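Sulfite dehydrogenase (Paracoccus pantotrophus, PDB 2XTS) oxidises protein-bound sulfane sulfur in the Sox system, using a molybdenum cofactor and passing electrons to heme c. Local coordinates at residues A[282-296]-A[319-333]. Numbering follows the deposited sequence.
Sequences GPLVISGLAWSGNGR and ALPKALTRFHLDIDW
R326 reaches across to S287, where NH1 gives a hydrogen bond to OG at 2.9 Å. The bond is bent, at 130°, and OG lies out of the guanidinium plane. The R326 chain folds back at chi2 and chi3 (61° and 55°), which carries its end over the neighbouring strand. L289 covers one guanidinium face, with CD2 3.4 Å from R326 NH2. Outside the pair, R326 also bonds G63 O and T269 OG1, while S287 OG meets E62. A leucine in place of R326 would probably leave G63 O and S287 OG without their donors and L289 without the flat group it packs on. In the loops beyond the paired strands, R296 NH1 bonds A319 O at 3.0 Å, and P321 CD sits over the centre of the R296 guanidinium. K322 N bonds G295 O, and one water links K322 NZ to G293 O. Strands 282-291 and 325-333 are antiparallel neighbours in the beta sheet of the E-set-like dimerisation domain. Paired backbone bonds run from G282 with W333 to A290 with T325. F327 lies across G288, whose CA is 3.8 Å from the ring centroid, a CH-pi contact over the face. G288 has no side chain, and the ring comes close over its CA. L324 CD2 packs 3.5 Å from W291 CE3, and L324 CD1 meets L289 CD1. Beyond them, I143 of strand 143-152 touches both W291 and L324. On the face with F327, L284 and I331 lie side by side, CB to CG1 4.0 Å. On the other face, V285 and D330 pack against F109 and P110 of the second subunit.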
ATOM      1  N   GLY A 282      -3.390  32.050   7.672  1.00 14.85           N
ATOM      2  CA  GLY A 282      -4.712  31.456   7.765  1.00 14.32           C
ATOM      3  C   GLY A 282      -4.621  29.970   8.090  1.00 13.22           C
ATOM      4  O   GLY A 282      -3.616  29.486   8.618  1.00 13.87           O
ATOM      5  N   PRO A 283      -5.675  29.216   7.764  1.00 11.83           N
ATOM      6  CA  PRO A 283      -5.705  27.777   8.046  1.00 11.72           C
ATOM      7  C   PRO A 283      -4.449  27.033   7.597  1.00 10.38           C
ATOM      8  O   PRO A 283      -3.979  27.194   6.470  1.00 11.11           O
ATOM      9  CB  PRO A 283      -6.905  27.301   7.242  1.00 12.10           C
ATOM     10  CG  PRO A 283      -7.806  28.495   7.220  1.00 13.20           C
ATOM     11  CD  PRO A 283      -6.914  29.680   7.116  1.00 13.22           C
ATOM     12  N   LEU A 284      -3.943  26.194   8.486  1.00  9.99           N
ATOM     13  CA  LEU A 284      -2.736  25.410   8.252  1.00 10.00           C
ATOM     14  C   LEU A 284      -2.925  24.060   8.892  1.00  9.82           C
ATOM     15  O   LEU A 284      -3.278  23.977  10.075  1.00 11.38           O
ATOM     16  CB  LEU A 284      -1.529  26.114   8.887  1.00 11.08           C
ATOM     17  CG  LEU A 284      -0.158  25.470   8.736  1.00 12.93           C
ATOM     18  CD1 LEU A 284       0.313  25.480   7.301  1.00 15.84           C
ATOM     19  CD2 LEU A 284       0.834  26.170   9.629  1.00 16.23           C
ATOM     20  N   VAL A 285      -2.664  23.001   8.119  1.00  9.31           N
ATOM     21  CA  VAL A 285      -2.663  21.641   8.651  1.00  8.66           C
ATOM     22  C   VAL A 285      -1.267  21.279   9.155  1.00  8.71           C
ATOM     23  O   VAL A 285      -0.279  21.377   8.430  1.00 10.56           O
ATOM     24  CB  VAL A 285      -3.085  20.630   7.568  1.00  9.57           C
ATOM     25  CG1 VAL A 285      -2.895  19.187   8.091  1.00 10.24           C
ATOM     26  CG2 VAL A 285      -4.547  20.913   7.109  1.00  9.61           C
ATOM     27  N   ILE A 286      -1.183  20.908  10.424  1.00  8.24           N
ATOM     28  CA  ILE A 286       0.001  20.250  10.966  1.00  8.07           C
ATOM     29  C   ILE A 286      -0.264  18.754  10.921  1.00  8.02           C
ATOM     30  O   ILE A 286      -1.240  18.280  11.489  1.00  8.87           O
ATOM     31  CB  ILE A 286       0.340  20.715  12.411  1.00  8.81           C
ATOM     32  CG1 ILE A 286       0.599  22.240  12.385  1.00 10.02           C
ATOM     33  CG2 ILE A 286       1.482  19.880  12.971  1.00  9.39           C
ATOM     34  CD1 ILE A 286       0.891  22.837  13.723  1.00 11.45           C
ATOM     35  N   SER A 287       0.588  18.024  10.205  1.00  7.85           N
ATOM     36  CA  SER A 287       0.434  16.575  10.030  1.00  7.52           C
ATOM     37  C   SER A 287       1.705  15.889  10.500  1.00  6.84           C
ATOM     38  O   SER A 287       2.789  16.430  10.314  1.00  7.86           O
ATOM     39  CB  SER A 287       0.228  16.258   8.551  1.00  7.76           C
ATOM     40  OG  SER A 287       0.015  14.887   8.336  1.00  9.01           O
ATOM     41  N   GLY A 288       1.573  14.699  11.079  1.00  6.49           N
ATOM     42  CA  GLY A 288       2.763  13.941  11.368  1.00  6.79           C
ATOM     43  C   GLY A 288       2.516  12.508  11.729  1.00  6.52           C
ATOM     44  O   GLY A 288       1.389  12.008  11.701  1.00  6.64           O
ATOM     45  N   LEU A 289       3.629  11.854  12.066  1.00  6.09           N
ATOM     46  CA  LEU A 289       3.647  10.442  12.391  1.00  6.47           C
ATOM     47  C   LEU A 289       4.143  10.209  13.825  1.00  6.78           C
ATOM     48  O   LEU A 289       5.039  10.895  14.298  1.00  7.41           O
ATOM     49  CB  LEU A 289       4.585   9.682  11.455  1.00  7.15           C
ATOM     50  CG  LEU A 289       4.087   9.544  10.024  1.00  7.82           C
ATOM     51  CD1 LEU A 289       5.236   9.166   9.097  1.00 10.28           C
ATOM     52  CD2 LEU A 289       2.936   8.555   9.991  1.00  9.21           C
ATOM     53  N   ALA A 290       3.534   9.246  14.502  1.00  6.41           N
ATOM     54  CA  ALA A 290       3.976   8.809  15.831  1.00  6.87           C
ATOM     55  C   ALA A 290       3.967   7.284  15.842  1.00  7.06           C
ATOM     56  O   ALA A 290       3.167   6.665  15.126  1.00  7.79           O
ATOM     57  CB  ALA A 290       3.062   9.345  16.904  1.00  7.90           C
ATOM     58  N   TRP A 291       4.825   6.678  16.655  1.00  6.62           N
ATOM     59  CA  TRP A 291       4.934   5.234  16.698  1.00  6.63           C
ATOM     60  C   TRP A 291       5.695   4.820  17.958  1.00  6.58           C
ATOM     61  O   TRP A 291       6.437   5.616  18.519  1.00  7.69           O
ATOM     62  CB  TRP A 291       5.629   4.697  15.441  1.00  6.88           C
ATOM     63  CG  TRP A 291       7.031   5.174  15.211  1.00  6.07           C
ATOM     64  CD1 TRP A 291       8.161   4.494  15.529  1.00  6.98           C
ATOM     65  CD2 TRP A 291       7.468   6.401  14.598  1.00  5.75           C
ATOM     66  NE1 TRP A 291       9.263   5.192  15.166  1.00  6.86           N
ATOM     67  CE2 TRP A 291       8.876   6.376  14.605  1.00  6.91           C
ATOM     68  CE3 TRP A 291       6.818   7.517  14.064  1.00  6.48           C
ATOM     69  CZ2 TRP A 291       9.645   7.400  14.063  1.00  7.00           C
ATOM     70  CZ3 TRP A 291       7.581   8.531  13.533  1.00  6.39           C
ATOM     71  CH2 TRP A 291       8.983   8.467  13.537  1.00  7.95           C
ATOM     72  N   SER A 292       5.527   3.578  18.388  1.00  6.75           N
ATOM     73  CA  SER A 292       6.241   3.047  19.522  1.00  6.72           C
ATOM     74  C   SER A 292       6.401   1.547  19.418  1.00  6.38           C
ATOM     75  O   SER A 292       5.425   0.844  19.150  1.00  7.64           O
ATOM     76  CB  SER A 292       5.494   3.330  20.809  1.00  8.03           C
ATOM     77  OG  SER A 292       6.226   2.806  21.886  1.00  9.06           O
ATOM     78  N   GLY A 293       7.602   1.051  19.715  1.00  6.89           N
ATOM     79  CA  GLY A 293       7.828  -0.363  19.815  1.00  7.45           C
ATOM     80  C   GLY A 293       7.278  -0.987  21.071  1.00  8.27           C
ATOM     81  O   GLY A 293       7.301  -2.190  21.209  1.00 10.12           O
ATOM     82  N   ASN A 294       6.843  -0.154  22.015  1.00  8.49           N
ATOM     83  CA  ASN A 294       6.304  -0.632  23.283  1.00  9.51           C
ATOM     84  C   ASN A 294       4.775  -0.700  23.327  1.00 10.10           C
ATOM     85  O   ASN A 294       4.208  -0.981  24.378  1.00 12.13           O
ATOM     86  CB  ASN A 294       6.858   0.227  24.427  1.00  9.25           C
ATOM     87  CG  ASN A 294       8.328  -0.047  24.706  1.00 10.55           C
ATOM     88  OD1 ASN A 294       9.165   0.872  24.697  1.00 13.34           O
ATOM     89  ND2 ASN A 294       8.651  -1.290  24.915  1.00 10.81           N
ATOM     90  N   GLY A 295       4.125  -0.521  22.180  1.00  9.52           N
ATOM     91  CA  GLY A 295       2.695  -0.729  22.071  1.00  9.95           C
ATOM     92  C   GLY A 295       2.002   0.312  21.229  1.00  9.20           C
ATOM     93  O   GLY A 295       2.566   0.785  20.230  1.00 10.15           O
ATOM     94  N   ARG A 296       0.761   0.633  21.592  1.00  8.91           N
ATOM     95  CA  ARG A 296      -0.001   1.639  20.888  1.00  9.33           C
ATOM     96  C   ARG A 296       0.354   3.037  21.349  1.00  9.06           C
ATOM     97  O   ARG A 296       0.619   3.277  22.523  1.00  9.69           O
ATOM     98  CB  ARG A 296      -1.484   1.447  21.150  1.00 10.33           C
ATOM     99  CG  ARG A 296      -2.061   0.100  20.677  1.00 11.43           C
ATOM    100  CD  ARG A 296      -3.499  -0.072  21.195  1.00 13.94           C
ATOM    101  NE  ARG A 296      -4.071  -1.385  20.878  1.00 18.01           N
ATOM    102  CZ  ARG A 296      -4.832  -1.654  19.817  1.00 19.64           C
ATOM    103  NH1 ARG A 296      -5.120  -0.720  18.904  1.00 20.37           N
ATOM    104  NH2 ARG A 296      -5.297  -2.888  19.653  1.00 23.03           N
ATOM    105  N   ALA A 319      -4.699   3.730  16.093  1.00  9.02           N
ATOM    106  CA  ALA A 319      -3.394   3.594  16.724  1.00  9.16           C
ATOM    107  C   ALA A 319      -3.158   2.130  17.011  1.00  8.78           C
ATOM    108  O   ALA A 319      -3.509   1.616  18.077  1.00 10.61           O
ATOM    109  CB  ALA A 319      -3.304   4.442  17.997  1.00 10.00           C
ATOM    110  N   LEU A 320      -2.626   1.428  16.009  1.00  8.84           N
ATOM    111  CA  LEU A 320      -2.370  -0.003  16.131  1.00  9.82           C
ATOM    112  C   LEU A 320      -1.059  -0.268  16.865  1.00  8.65           C
ATOM    113  O   LEU A 320      -0.156   0.577  16.859  1.00  9.00           O
ATOM    114  CB  LEU A 320      -2.323  -0.660  14.742  1.00 10.52           C
ATOM    115  CG  LEU A 320      -3.618  -0.615  13.928  1.00 12.65           C
ATOM    116  CD1 LEU A 320      -3.463  -1.269  12.546  1.00 15.01           C
ATOM    117  CD2 LEU A 320      -4.715  -1.273  14.746  1.00 14.90           C
ATOM    118  N   PRO A 321      -0.920  -1.447  17.500  1.00  8.70           N
ATOM    119  CA  PRO A 321       0.305  -1.674  18.255  1.00  9.24           C
ATOM    120  C   PRO A 321       1.553  -1.722  17.351  1.00  7.84           C
ATOM    121  O   PRO A 321       1.563  -2.397  16.317  1.00  8.66           O
ATOM    122  CB  PRO A 321       0.090  -3.035  18.895  1.00 10.38           C
ATOM    123  CG  PRO A 321      -1.316  -3.372  18.679  1.00 12.33           C
ATOM    124  CD  PRO A 321      -1.866  -2.565  17.593  1.00 10.44           C
ATOM    125  N   LYS A 322       2.593  -1.002  17.739  1.00  7.85           N
ATOM    126  CA  LYS A 322       3.877  -1.108  17.081  1.00  7.88           C
ATOM    127  C   LYS A 322       3.771  -0.785  15.579  1.00  6.78           C
ATOM    128  O   LYS A 322       4.415  -1.421  14.744  1.00  6.94           O
ATOM    129  CB  LYS A 322       4.502  -2.485  17.341  1.00  8.33           C
ATOM    130  CG  LYS A 322       4.478  -2.834  18.826  1.00 10.39           C
ATOM    131  CD  LYS A 322       5.135  -4.137  19.184  1.00 11.53           C
ATOM    132  CE  LYS A 322       4.901  -4.398  20.694  1.00 14.58           C
ATOM    133  NZ  LYS A 322       5.732  -5.434  21.320  1.00 17.66           N
ATOM    134  N   ALA A 323       3.011   0.264  15.262  1.00  7.04           N
ATOM    135  CA  ALA A 323       2.713   0.683  13.891  1.00  7.87           C
ATOM    136  C   ALA A 323       2.654   2.193  13.815  1.00  7.85           C
ATOM    137  O   ALA A 323       2.333   2.889  14.777  1.00  7.89           O
ATOM    138  CB  ALA A 323       1.406   0.085  13.427  1.00  8.92           C
ATOM    139  N   LEU A 324       2.975   2.712  12.641  1.00  7.15           N
ATOM    140  CA  LEU A 324       2.847   4.138  12.416  1.00  7.22           C
ATOM    141  C   LEU A 324       1.424   4.592  12.634  1.00  6.98           C
ATOM    142  O   LEU A 324       0.456   3.911  12.293  1.00  7.38           O
ATOM    143  CB  LEU A 324       3.294   4.558  11.013  1.00  7.18           C
ATOM    144  CG  LEU A 324       4.779   4.492  10.674  1.00  7.23           C
ATOM    145  CD1 LEU A 324       5.002   5.041   9.260  1.00  9.90           C
ATOM    146  CD2 LEU A 324       5.580   5.282  11.653  1.00  9.56           C
ATOM    147  N   THR A 325       1.316   5.789  13.193  1.00  7.10           N
ATOM    148  CA  THR A 325       0.065   6.416  13.576  1.00  7.54           C
ATOM    149  C   THR A 325       0.096   7.861  13.100  1.00  7.79           C
ATOM    150  O   THR A 325       1.058   8.582  13.360  1.00  8.04           O
ATOM    151  CB  THR A 325      -0.081   6.325  15.109  1.00  8.70           C
ATOM    152  OG1 THR A 325       0.087   4.957  15.505  1.00  9.65           O
ATOM    153  CG2 THR A 325      -1.425   6.854  15.603  1.00  9.70           C
ATOM    154  N   ARG A 326      -0.958   8.280  12.411  1.00  7.18           N
ATOM    155  CA  ARG A 326      -1.052   9.623  11.857  1.00  6.46           C
ATOM    156  C   ARG A 326      -1.740  10.540  12.831  1.00  6.58           C
ATOM    157  O   ARG A 326      -2.750  10.170  13.393  1.00  8.20           O
ATOM    158  CB  ARG A 326      -1.849   9.562  10.565  1.00  7.16           C
ATOM    159  CG  ARG A 326      -2.086  10.908   9.873  1.00  6.62           C
ATOM    160  CD  ARG A 326      -0.831  11.672   9.439  1.00  6.86           C
ATOM    161  NE  ARG A 326       0.024  10.850   8.582  1.00  6.82           N
ATOM    162  CZ  ARG A 326       1.172  11.247   8.047  1.00  7.32           C
ATOM    163  NH1 ARG A 326       1.650  12.462   8.272  1.00  7.98           N
ATOM    164  NH2 ARG A 326       1.886  10.399   7.325  1.00  7.84           N
ATOM    165  N   PHE A 327      -1.184  11.732  13.034  1.00  6.83           N
ATOM    166  CA  PHE A 327      -1.841  12.769  13.838  1.00  6.91           C
ATOM    167  C   PHE A 327      -1.965  14.064  13.077  1.00  7.07           C
ATOM    168  O   PHE A 327      -1.187  14.353  12.162  1.00  7.71           O
ATOM    169  CB  PHE A 327      -1.124  13.027  15.187  1.00  7.16           C
ATOM    170  CG  PHE A 327       0.253  13.640  15.068  1.00  7.31           C
ATOM    171  CD1 PHE A 327       0.422  15.021  15.051  1.00  8.55           C
ATOM    172  CD2 PHE A 327       1.383  12.841  14.991  1.00  7.56           C
ATOM    173  CE1 PHE A 327       1.691  15.576  14.941  1.00  8.60           C
ATOM    174  CE2 PHE A 327       2.663  13.399  14.889  1.00  7.90           C
ATOM    175  CZ  PHE A 327       2.816  14.753  14.863  1.00  9.09           C
ATOM    176  N   HIS A 328      -2.967  14.853  13.470  1.00  7.67           N
ATOM    177  CA  HIS A 328      -3.221  16.155  12.874  1.00  7.45           C
ATOM    178  C   HIS A 328      -3.584  17.176  13.928  1.00  8.05           C
ATOM    179  O   HIS A 328      -4.238  16.857  14.919  1.00  8.85           O
ATOM    180  CB  HIS A 328      -4.382  16.133  11.892  1.00  8.10           C
ATOM    181  CG  HIS A 328      -4.137  15.304  10.677  1.00  8.17           C
ATOM    182  ND1 HIS A 328      -3.336  15.691   9.623  1.00 11.22           N
ATOM    183  CD2 HIS A 328      -4.638  14.095  10.341  1.00  7.76           C
ATOM    184  CE1 HIS A 328      -3.325  14.729   8.711  1.00  6.56           C
ATOM    185  NE2 HIS A 328      -4.105  13.752   9.125  1.00 11.42           N
ATOM    186  N   LEU A 329      -3.170  18.411  13.678  1.00  8.45           N
ATOM    187  CA  LEU A 329      -3.642  19.566  14.438  1.00  8.87           C
ATOM    188  C   LEU A 329      -3.844  20.684  13.441  1.00  8.72           C
ATOM    189  O   LEU A 329      -2.935  21.032  12.690  1.00 10.22           O
ATOM    190  CB  LEU A 329      -2.654  20.004  15.533  1.00  9.64           C
ATOM    191  CG  LEU A 329      -3.097  21.171  16.436  1.00 10.04           C
ATOM    192  CD1 LEU A 329      -4.136  20.694  17.445  1.00 14.25           C
ATOM    193  CD2 LEU A 329      -1.955  21.861  17.154  1.00 12.65           C
ATOM    194  N   ASP A 330      -5.065  21.222  13.407  1.00  9.55           N
ATOM    195  CA  ASP A 330      -5.381  22.322  12.531  1.00 10.25           C
ATOM    196  C   ASP A 330      -5.243  23.616  13.290  1.00 10.87           C
ATOM    197  O   ASP A 330      -5.813  23.760  14.367  1.00 12.94           O
ATOM    198  CB  ASP A 330      -6.781  22.120  11.982  1.00 10.71           C
ATOM    199  CG  ASP A 330      -6.886  20.827  11.180  1.00 12.30           C
ATOM    200  OD1 ASP A 330      -6.173  20.745  10.158  1.00 14.33           O
ATOM    201  OD2 ASP A 330      -7.682  19.921  11.548  1.00 15.27           O
ATOM    202  N   ILE A 331      -4.478  24.551  12.730  1.00 10.59           N
ATOM    203  CA  ILE A 331      -4.321  25.881  13.349  1.00 11.72           C
ATOM    204  C   ILE A 331      -4.647  27.006  12.374  1.00 12.71           C
ATOM    205  O   ILE A 331      -4.813  26.790  11.174  1.00 11.97           O
ATOM    206  CB  ILE A 331      -2.897  26.079  13.957  1.00 12.17           C
ATOM    207  CG1 ILE A 331      -1.829  26.240  12.861  1.00 11.54           C
ATOM    208  CG2 ILE A 331      -2.563  24.934  14.911  1.00 13.30           C
ATOM    209  CD1 ILE A 331      -0.496  26.824  13.371  1.00 14.82           C
ATOM    210  N   ASP A 332      -4.724  28.223  12.915  1.00 14.45           N
ATOM    211  CA  ASP A 332      -4.877  29.422  12.115  1.00 15.99           C
ATOM    212  C   ASP A 332      -3.569  30.201  12.240  1.00 16.34           C
ATOM    213  O   ASP A 332      -3.330  30.853  13.253  1.00 18.22           O
ATOM    214  CB  ASP A 332      -6.083  30.212  12.642  1.00 17.39           C
ATOM    215  CG  ASP A 332      -6.425  31.424  11.804  1.00 20.36           C
ATOM    216  OD1 ASP A 332      -5.640  31.811  10.920  1.00 22.44           O
ATOM    217  OD2 ASP A 332      -7.506  32.004  12.053  1.00 27.45           O
ATOM    218  N   TRP A 333      -2.712  30.134  11.220  1.00 15.11           N
ATOM    219  CA  TRP A 333      -1.375  30.740  11.298  1.00 15.69           C
ATOM    220  C   TRP A 333      -1.442  32.245  11.036  1.00 16.90           C
ATOM    221  O   TRP A 333      -1.869  32.677   9.959  1.00 17.18           O
ATOM    222  CB  TRP A 333      -0.423  30.054  10.316  1.00 15.36           C
ATOM    223  CG  TRP A 333       1.006  30.537  10.438  1.00 14.47           C
ATOM    224  CD1 TRP A 333       1.719  30.751  11.594  1.00 15.87           C
ATOM    225  CD2 TRP A 333       1.884  30.873   9.365  1.00 13.47           C
ATOM    226  NE1 TRP A 333       2.980  31.182  11.294  1.00 14.71           N
ATOM    227  CE2 TRP A 333       3.120  31.258   9.935  1.00 13.66           C
ATOM    228  CE3 TRP A 333       1.759  30.872   7.977  1.00 14.35           C
ATOM    229  CZ2 TRP A 333       4.202  31.666   9.156  1.00 14.37           C
ATOM    230  CZ3 TRP A 333       2.824  31.255   7.210  1.00 15.22           C
ATOM    231  CH2 TRP A 333       4.043  31.643   7.796  1.00 15.33           C
TER
HETATM  232  O   HOH W   1       2.949   2.253  17.775  1.00  9.20           O
HETATM  233  O   HOH W   2       8.305  -4.743  20.881  1.00 14.86           O